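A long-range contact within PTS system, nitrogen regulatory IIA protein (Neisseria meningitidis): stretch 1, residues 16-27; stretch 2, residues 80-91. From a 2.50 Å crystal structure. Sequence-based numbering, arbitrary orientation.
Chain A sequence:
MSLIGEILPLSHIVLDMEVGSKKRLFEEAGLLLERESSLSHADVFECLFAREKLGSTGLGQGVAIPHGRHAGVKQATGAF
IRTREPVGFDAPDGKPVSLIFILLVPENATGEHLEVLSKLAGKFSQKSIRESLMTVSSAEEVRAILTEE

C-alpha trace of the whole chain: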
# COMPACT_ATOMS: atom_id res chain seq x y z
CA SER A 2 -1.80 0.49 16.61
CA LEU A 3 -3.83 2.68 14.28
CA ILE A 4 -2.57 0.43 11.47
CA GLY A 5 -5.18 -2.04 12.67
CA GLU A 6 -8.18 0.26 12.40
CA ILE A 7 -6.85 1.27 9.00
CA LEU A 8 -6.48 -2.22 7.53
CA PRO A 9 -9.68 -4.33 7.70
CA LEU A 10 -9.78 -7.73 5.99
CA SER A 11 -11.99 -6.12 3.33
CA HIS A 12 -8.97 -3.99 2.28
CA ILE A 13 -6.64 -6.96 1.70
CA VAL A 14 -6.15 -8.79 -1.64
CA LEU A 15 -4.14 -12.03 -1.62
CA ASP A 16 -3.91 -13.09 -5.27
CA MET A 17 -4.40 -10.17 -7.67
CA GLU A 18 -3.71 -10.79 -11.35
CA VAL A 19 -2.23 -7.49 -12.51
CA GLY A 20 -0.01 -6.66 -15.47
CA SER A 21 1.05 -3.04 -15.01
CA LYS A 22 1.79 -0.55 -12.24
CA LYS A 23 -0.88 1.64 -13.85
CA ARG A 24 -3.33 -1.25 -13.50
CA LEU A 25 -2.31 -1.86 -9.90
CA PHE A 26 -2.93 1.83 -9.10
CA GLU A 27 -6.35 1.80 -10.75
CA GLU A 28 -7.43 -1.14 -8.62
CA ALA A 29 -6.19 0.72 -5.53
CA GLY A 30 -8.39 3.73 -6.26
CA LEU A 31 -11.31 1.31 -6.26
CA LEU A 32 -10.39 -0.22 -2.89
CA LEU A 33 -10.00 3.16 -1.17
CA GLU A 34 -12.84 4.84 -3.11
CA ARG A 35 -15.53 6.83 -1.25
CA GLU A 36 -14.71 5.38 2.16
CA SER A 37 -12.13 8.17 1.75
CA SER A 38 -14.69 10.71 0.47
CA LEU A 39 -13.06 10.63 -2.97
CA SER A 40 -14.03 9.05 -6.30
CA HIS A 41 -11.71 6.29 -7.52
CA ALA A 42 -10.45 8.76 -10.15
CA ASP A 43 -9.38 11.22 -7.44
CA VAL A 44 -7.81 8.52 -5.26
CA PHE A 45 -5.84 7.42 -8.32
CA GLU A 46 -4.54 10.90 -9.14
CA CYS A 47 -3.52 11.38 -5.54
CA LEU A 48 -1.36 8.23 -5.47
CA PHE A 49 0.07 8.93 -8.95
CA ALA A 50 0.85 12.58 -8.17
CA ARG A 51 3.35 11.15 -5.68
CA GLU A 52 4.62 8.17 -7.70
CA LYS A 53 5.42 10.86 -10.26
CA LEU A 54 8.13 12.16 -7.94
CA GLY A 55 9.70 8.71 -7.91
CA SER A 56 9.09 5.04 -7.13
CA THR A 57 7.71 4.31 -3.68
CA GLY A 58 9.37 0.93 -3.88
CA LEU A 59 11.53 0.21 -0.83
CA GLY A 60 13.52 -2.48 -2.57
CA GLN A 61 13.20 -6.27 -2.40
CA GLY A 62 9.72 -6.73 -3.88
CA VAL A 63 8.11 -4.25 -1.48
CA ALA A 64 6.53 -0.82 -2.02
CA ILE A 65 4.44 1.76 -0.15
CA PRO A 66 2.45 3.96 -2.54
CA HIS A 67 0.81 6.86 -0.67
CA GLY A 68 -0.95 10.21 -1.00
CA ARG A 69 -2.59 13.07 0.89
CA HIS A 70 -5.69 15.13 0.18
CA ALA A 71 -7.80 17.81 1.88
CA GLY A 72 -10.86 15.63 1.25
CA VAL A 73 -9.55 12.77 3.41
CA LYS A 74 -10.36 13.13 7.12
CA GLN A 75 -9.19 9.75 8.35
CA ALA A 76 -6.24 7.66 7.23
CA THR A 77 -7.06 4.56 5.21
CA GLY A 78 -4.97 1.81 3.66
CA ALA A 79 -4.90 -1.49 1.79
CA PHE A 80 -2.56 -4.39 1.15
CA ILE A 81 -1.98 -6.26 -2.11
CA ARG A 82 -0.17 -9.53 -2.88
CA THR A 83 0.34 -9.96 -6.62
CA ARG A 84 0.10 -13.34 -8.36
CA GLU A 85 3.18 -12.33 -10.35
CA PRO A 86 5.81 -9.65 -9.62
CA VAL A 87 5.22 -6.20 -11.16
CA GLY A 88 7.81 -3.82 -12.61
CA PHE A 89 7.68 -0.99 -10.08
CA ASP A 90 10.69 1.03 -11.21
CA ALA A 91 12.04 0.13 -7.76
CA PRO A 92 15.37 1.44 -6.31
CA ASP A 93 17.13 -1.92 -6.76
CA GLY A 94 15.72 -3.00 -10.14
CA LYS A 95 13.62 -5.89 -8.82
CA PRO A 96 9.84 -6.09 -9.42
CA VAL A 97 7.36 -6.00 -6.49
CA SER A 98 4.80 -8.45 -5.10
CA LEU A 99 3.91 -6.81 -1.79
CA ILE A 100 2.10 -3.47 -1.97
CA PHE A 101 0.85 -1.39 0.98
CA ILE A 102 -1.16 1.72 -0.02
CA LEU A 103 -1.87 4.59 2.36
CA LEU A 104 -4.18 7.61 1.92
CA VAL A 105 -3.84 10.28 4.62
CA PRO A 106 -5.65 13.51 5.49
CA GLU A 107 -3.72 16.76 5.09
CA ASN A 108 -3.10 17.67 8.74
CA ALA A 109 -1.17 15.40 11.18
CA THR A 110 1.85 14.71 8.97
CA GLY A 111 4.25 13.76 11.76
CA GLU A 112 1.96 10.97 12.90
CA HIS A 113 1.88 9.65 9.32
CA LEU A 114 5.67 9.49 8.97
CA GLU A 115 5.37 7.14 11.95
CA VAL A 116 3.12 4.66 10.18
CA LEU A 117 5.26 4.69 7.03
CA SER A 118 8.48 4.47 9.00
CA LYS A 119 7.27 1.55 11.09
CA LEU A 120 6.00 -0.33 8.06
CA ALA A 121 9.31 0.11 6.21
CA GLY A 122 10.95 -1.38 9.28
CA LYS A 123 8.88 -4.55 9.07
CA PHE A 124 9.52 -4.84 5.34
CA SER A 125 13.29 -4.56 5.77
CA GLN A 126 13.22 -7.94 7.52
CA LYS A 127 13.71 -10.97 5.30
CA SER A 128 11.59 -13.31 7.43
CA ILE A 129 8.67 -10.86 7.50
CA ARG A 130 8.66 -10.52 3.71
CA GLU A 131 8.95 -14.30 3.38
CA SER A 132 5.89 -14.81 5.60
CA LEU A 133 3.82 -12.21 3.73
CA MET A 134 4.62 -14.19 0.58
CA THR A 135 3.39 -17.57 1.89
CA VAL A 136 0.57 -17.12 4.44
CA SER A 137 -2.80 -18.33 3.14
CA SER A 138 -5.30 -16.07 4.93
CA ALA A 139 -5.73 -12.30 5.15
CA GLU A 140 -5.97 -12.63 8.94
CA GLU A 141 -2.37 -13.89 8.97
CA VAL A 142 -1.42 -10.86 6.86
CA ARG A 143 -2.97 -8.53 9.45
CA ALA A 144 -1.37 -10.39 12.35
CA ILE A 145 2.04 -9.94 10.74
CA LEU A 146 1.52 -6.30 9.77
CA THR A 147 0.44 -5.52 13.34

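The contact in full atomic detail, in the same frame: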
# COMPACT_ATOMS: atom_id res chain seq x y z
N ASP A 16 -4.36 -12.53 -4.00
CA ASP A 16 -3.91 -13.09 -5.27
C ASP A 16 -4.38 -12.30 -6.49
O ASP A 16 -5.06 -12.83 -7.36
CB ASP A 16 -4.40 -14.53 -5.37
CG ASP A 16 -3.73 -15.31 -6.49
OD1 ASP A 16 -4.18 -16.44 -6.76
OD2 ASP A 16 -2.75 -14.80 -7.08
N MET A 17 -3.99 -11.03 -6.56
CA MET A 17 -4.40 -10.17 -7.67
C MET A 17 -3.61 -10.38 -8.96
O MET A 17 -2.38 -10.35 -8.96
CB MET A 17 -4.32 -8.70 -7.25
CG MET A 17 -4.73 -7.73 -8.35
SD MET A 17 -4.40 -6.00 -7.92
CE MET A 17 -5.83 -5.64 -6.94
N GLU A 18 -4.33 -10.60 -10.05
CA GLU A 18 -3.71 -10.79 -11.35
C GLU A 18 -3.61 -9.40 -11.98
O GLU A 18 -4.60 -8.86 -12.49
CB GLU A 18 -4.59 -11.71 -12.20
CG GLU A 18 -4.11 -11.89 -13.63
CD GLU A 18 -4.98 -12.86 -14.40
OE1 GLU A 18 -5.00 -14.05 -14.04
OE2 GLU A 18 -5.66 -12.43 -15.36
N VAL A 19 -2.42 -8.83 -11.95
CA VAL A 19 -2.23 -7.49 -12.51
C VAL A 19 -0.98 -7.43 -13.39
O VAL A 19 0.07 -7.98 -13.04
CB VAL A 19 -2.15 -6.43 -11.36
CG1 VAL A 19 -1.11 -6.83 -10.34
CG2 VAL A 19 -1.84 -5.07 -11.93
N GLY A 20 -1.11 -6.77 -14.53
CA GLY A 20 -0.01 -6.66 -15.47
C GLY A 20 0.86 -5.41 -15.37
O GLY A 20 2.08 -5.50 -15.55
N SER A 21 0.26 -4.26 -15.10
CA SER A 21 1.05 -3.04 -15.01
C SER A 21 0.86 -2.30 -13.70
O SER A 21 -0.09 -2.56 -12.95
CB SER A 21 0.72 -2.11 -16.17
OG SER A 21 -0.63 -1.70 -16.11
N LYS A 22 1.79 -1.38 -13.44
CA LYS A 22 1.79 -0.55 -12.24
C LYS A 22 0.61 0.42 -12.34
O LYS A 22 0.05 0.86 -11.33
CB LYS A 22 3.11 0.22 -12.16
CG LYS A 22 3.36 0.95 -10.86
CD LYS A 22 4.69 1.67 -10.95
CE LYS A 22 5.06 2.35 -9.66
NZ LYS A 22 6.40 3.01 -9.76
N LYS A 23 0.24 0.75 -13.57
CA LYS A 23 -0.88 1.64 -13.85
C LYS A 23 -2.15 0.89 -13.44
O LYS A 23 -3.05 1.45 -12.81
CB LYS A 23 -0.91 1.96 -15.34
CG LYS A 23 -2.15 2.65 -15.86
CD LYS A 23 -1.97 4.16 -15.92
CE LYS A 23 -3.15 4.83 -16.61
NZ LYS A 23 -3.31 4.36 -18.01
N ARG A 24 -2.19 -0.39 -13.80
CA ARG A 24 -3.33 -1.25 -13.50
C ARG A 24 -3.47 -1.39 -11.99
O ARG A 24 -4.55 -1.22 -11.43
CB ARG A 24 -3.10 -2.63 -14.14
CG ARG A 24 -4.36 -3.43 -14.44
CD ARG A 24 -5.19 -3.69 -13.20
NE ARG A 24 -6.51 -3.06 -13.29
CZ ARG A 24 -7.47 -3.46 -14.12
NH1 ARG A 24 -7.28 -4.49 -14.92
NH2 ARG A 24 -8.63 -2.81 -14.14
N LEU A 25 -2.35 -1.70 -11.34
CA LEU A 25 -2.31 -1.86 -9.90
C LEU A 25 -2.86 -0.60 -9.20
O LEU A 25 -3.62 -0.69 -8.23
CB LEU A 25 -0.86 -2.12 -9.48
CG LEU A 25 -0.50 -2.46 -8.03
CD1 LEU A 25 -1.21 -3.74 -7.59
CD2 LEU A 25 1.00 -2.63 -7.92
N PHE A 26 -2.47 0.57 -9.70
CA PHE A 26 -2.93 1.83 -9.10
C PHE A 26 -4.42 2.07 -9.34
O PHE A 26 -5.09 2.66 -8.50
CB PHE A 26 -2.10 3.01 -9.64
CG PHE A 26 -0.85 3.30 -8.83
CD1 PHE A 26 0.17 2.37 -8.75
CD2 PHE A 26 -0.71 4.50 -8.15
CE1 PHE A 26 1.32 2.64 -8.00
CE2 PHE A 26 0.43 4.78 -7.40
CZ PHE A 26 1.45 3.85 -7.33
N GLU A 27 -4.93 1.62 -10.48
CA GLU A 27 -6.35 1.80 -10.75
C GLU A 27 -7.17 0.98 -9.77
O GLU A 27 -8.15 1.46 -9.22
CB GLU A 27 -6.68 1.39 -12.19
CG GLU A 27 -6.27 2.43 -13.22
CD GLU A 27 -6.56 1.99 -14.63
OE1 GLU A 27 -6.37 2.81 -15.55
OE2 GLU A 27 -6.96 0.82 -14.82
N PHE A 80 -3.73 -3.57 1.38
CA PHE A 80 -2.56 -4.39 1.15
C PHE A 80 -2.82 -5.31 -0.03
O PHE A 80 -3.89 -5.92 -0.11
CB PHE A 80 -2.23 -5.22 2.39
CG PHE A 80 -0.93 -5.97 2.28
CD1 PHE A 80 0.28 -5.30 2.41
CD2 PHE A 80 -0.93 -7.33 1.98
CE1 PHE A 80 1.49 -5.98 2.24
CE2 PHE A 80 0.28 -8.01 1.81
CZ PHE A 80 1.49 -7.33 1.94
N ILE A 81 -1.85 -5.41 -0.93
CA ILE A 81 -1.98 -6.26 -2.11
C ILE A 81 -0.81 -7.21 -2.34
O ILE A 81 0.35 -6.81 -2.29
CB ILE A 81 -2.11 -5.43 -3.40
CG1 ILE A 81 -3.34 -4.53 -3.33
CG2 ILE A 81 -2.18 -6.36 -4.60
CD1 ILE A 81 -3.57 -3.71 -4.60
N ARG A 82 -1.15 -8.48 -2.59
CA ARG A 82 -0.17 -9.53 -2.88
C ARG A 82 -0.45 -9.93 -4.32
O ARG A 82 -1.52 -10.47 -4.62
CB ARG A 82 -0.37 -10.73 -1.95
CG ARG A 82 0.90 -11.23 -1.27
CD ARG A 82 1.28 -12.63 -1.72
NE ARG A 82 0.19 -13.58 -1.52
CZ ARG A 82 -0.05 -14.24 -0.40
NH1 ARG A 82 0.73 -14.07 0.66
NH2 ARG A 82 -1.07 -15.08 -0.33
N THR A 83 0.50 -9.66 -5.21
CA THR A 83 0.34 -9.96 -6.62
C THR A 83 0.62 -11.43 -6.96
O THR A 83 1.44 -12.08 -6.31
CB THR A 83 1.27 -9.05 -7.47
OG1 THR A 83 2.63 -9.18 -7.03
CG2 THR A 83 0.84 -7.57 -7.33
N ARG A 84 -0.09 -11.96 -7.95
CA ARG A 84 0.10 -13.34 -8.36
C ARG A 84 1.49 -13.46 -8.98
O ARG A 84 2.18 -14.46 -8.82
CB ARG A 84 -0.95 -13.75 -9.39
CG ARG A 84 -0.89 -15.22 -9.77
CD ARG A 84 -2.01 -15.59 -10.74
NE ARG A 84 -3.30 -15.15 -10.23
CZ ARG A 84 -4.46 -15.35 -10.86
NH1 ARG A 84 -4.47 -15.99 -12.03
NH2 ARG A 84 -5.59 -14.91 -10.33
N GLU A 85 1.88 -12.40 -9.69
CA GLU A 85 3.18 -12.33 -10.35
C GLU A 85 3.82 -10.98 -10.00
O GLU A 85 3.12 -10.01 -9.76
CB GLU A 85 3.01 -12.43 -11.87
CG GLU A 85 3.72 -13.61 -12.53
CD GLU A 85 3.09 -14.94 -12.20
OE1 GLU A 85 3.16 -15.37 -11.03
OE2 GLU A 85 2.52 -15.57 -13.11
N PRO A 86 5.16 -10.92 -9.94
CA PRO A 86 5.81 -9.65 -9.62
C PRO A 86 5.49 -8.57 -10.67
O PRO A 86 5.21 -8.88 -11.83
CB PRO A 86 7.29 -10.01 -9.57
CG PRO A 86 7.26 -11.47 -9.09
CD PRO A 86 6.13 -12.04 -9.92
N VAL A 87 5.52 -7.31 -10.26
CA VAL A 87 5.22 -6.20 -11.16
C VAL A 87 6.37 -5.20 -11.21
O VAL A 87 6.91 -4.82 -10.18
CB VAL A 87 3.93 -5.46 -10.70
CG1 VAL A 87 3.83 -4.09 -11.36
CG2 VAL A 87 2.71 -6.29 -11.06
N GLY A 88 6.73 -4.79 -12.43
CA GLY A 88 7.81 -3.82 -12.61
C GLY A 88 7.36 -2.54 -11.94
O GLY A 88 6.42 -1.89 -12.39
N PHE A 89 8.04 -2.17 -10.85
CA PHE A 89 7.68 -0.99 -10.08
C PHE A 89 8.68 0.14 -10.18
O PHE A 89 8.57 1.13 -9.45
CB PHE A 89 7.53 -1.38 -8.61
CG PHE A 89 6.36 -0.75 -7.92
CD1 PHE A 89 5.07 -1.23 -8.13
CD2 PHE A 89 6.55 0.34 -7.06
CE1 PHE A 89 3.97 -0.64 -7.48
CE2 PHE A 89 5.46 0.95 -6.42
CZ PHE A 89 4.17 0.46 -6.63
N ASP A 90 9.67 0.00 -11.06
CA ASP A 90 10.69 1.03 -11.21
C ASP A 90 11.40 1.22 -9.87
O ASP A 90 11.91 2.29 -9.56
CB ASP A 90 10.04 2.35 -11.66
CG ASP A 90 9.10 2.16 -12.86
OD1 ASP A 90 7.92 1.80 -12.65
OD2 ASP A 90 9.54 2.37 -14.01
N ALA A 91 11.42 0.14 -9.08
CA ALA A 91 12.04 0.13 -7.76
C ALA A 91 13.51 0.56 -7.73
O ALA A 91 14.21 0.51 -8.74
CB ALA A 91 11.91 -1.26 -7.15
O HOH W 1 0.07 -10.07 -10.99

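Asp 16 turns its CA-to-CB bond away from stretch 2, yet its carboxylate reaches back: OD2 accepts from Arg 84 NE at 3.2 Å, near the guanidinium plane, a hydrogen bond within a salt bridge. Met 17 forms a parallel bridge with Thr 83 (CA to CA, 4.9 Å). Two backbone hydrogen bonds flank that pairing, Met 17 N to Arg 82 O at 3.2 Å (155° at the hydrogen) and Arg 84 N to Met 17 O at 3.0 Å (166°). Met 17 CE packs against Ile 81 CD1 at 3.8 Å. Glu 18 supplies the second carboxylate to Arg 84, with OE1 2.8 Å from NH1, while its CB lies over one guanidinium face. Water 1 O donates to Met 17 O (3.2 Å) and accepts from Val 19 N (2.9 Å) and Glu 85 N (3.2 Å), bridging the stretches. Val 19 CG1 meets Val 87 CG2 at 3.9 Å.

Ser 21 caps the helix, its OG accepting from Arg 24 N at 3.1 Å. Lys 22 extends all-t across Phe 89: CE sits 3.5 Å from the ring centroid, 8° off the normal, and NZ donates to Phe 89 O at 2.9 Å. Leu 25 CD2 approaches the ring edge at Phe 89 CE1 (3.6 Å), and Phe 26 CE1 lies 3.8 Å from Phe 89 CZ.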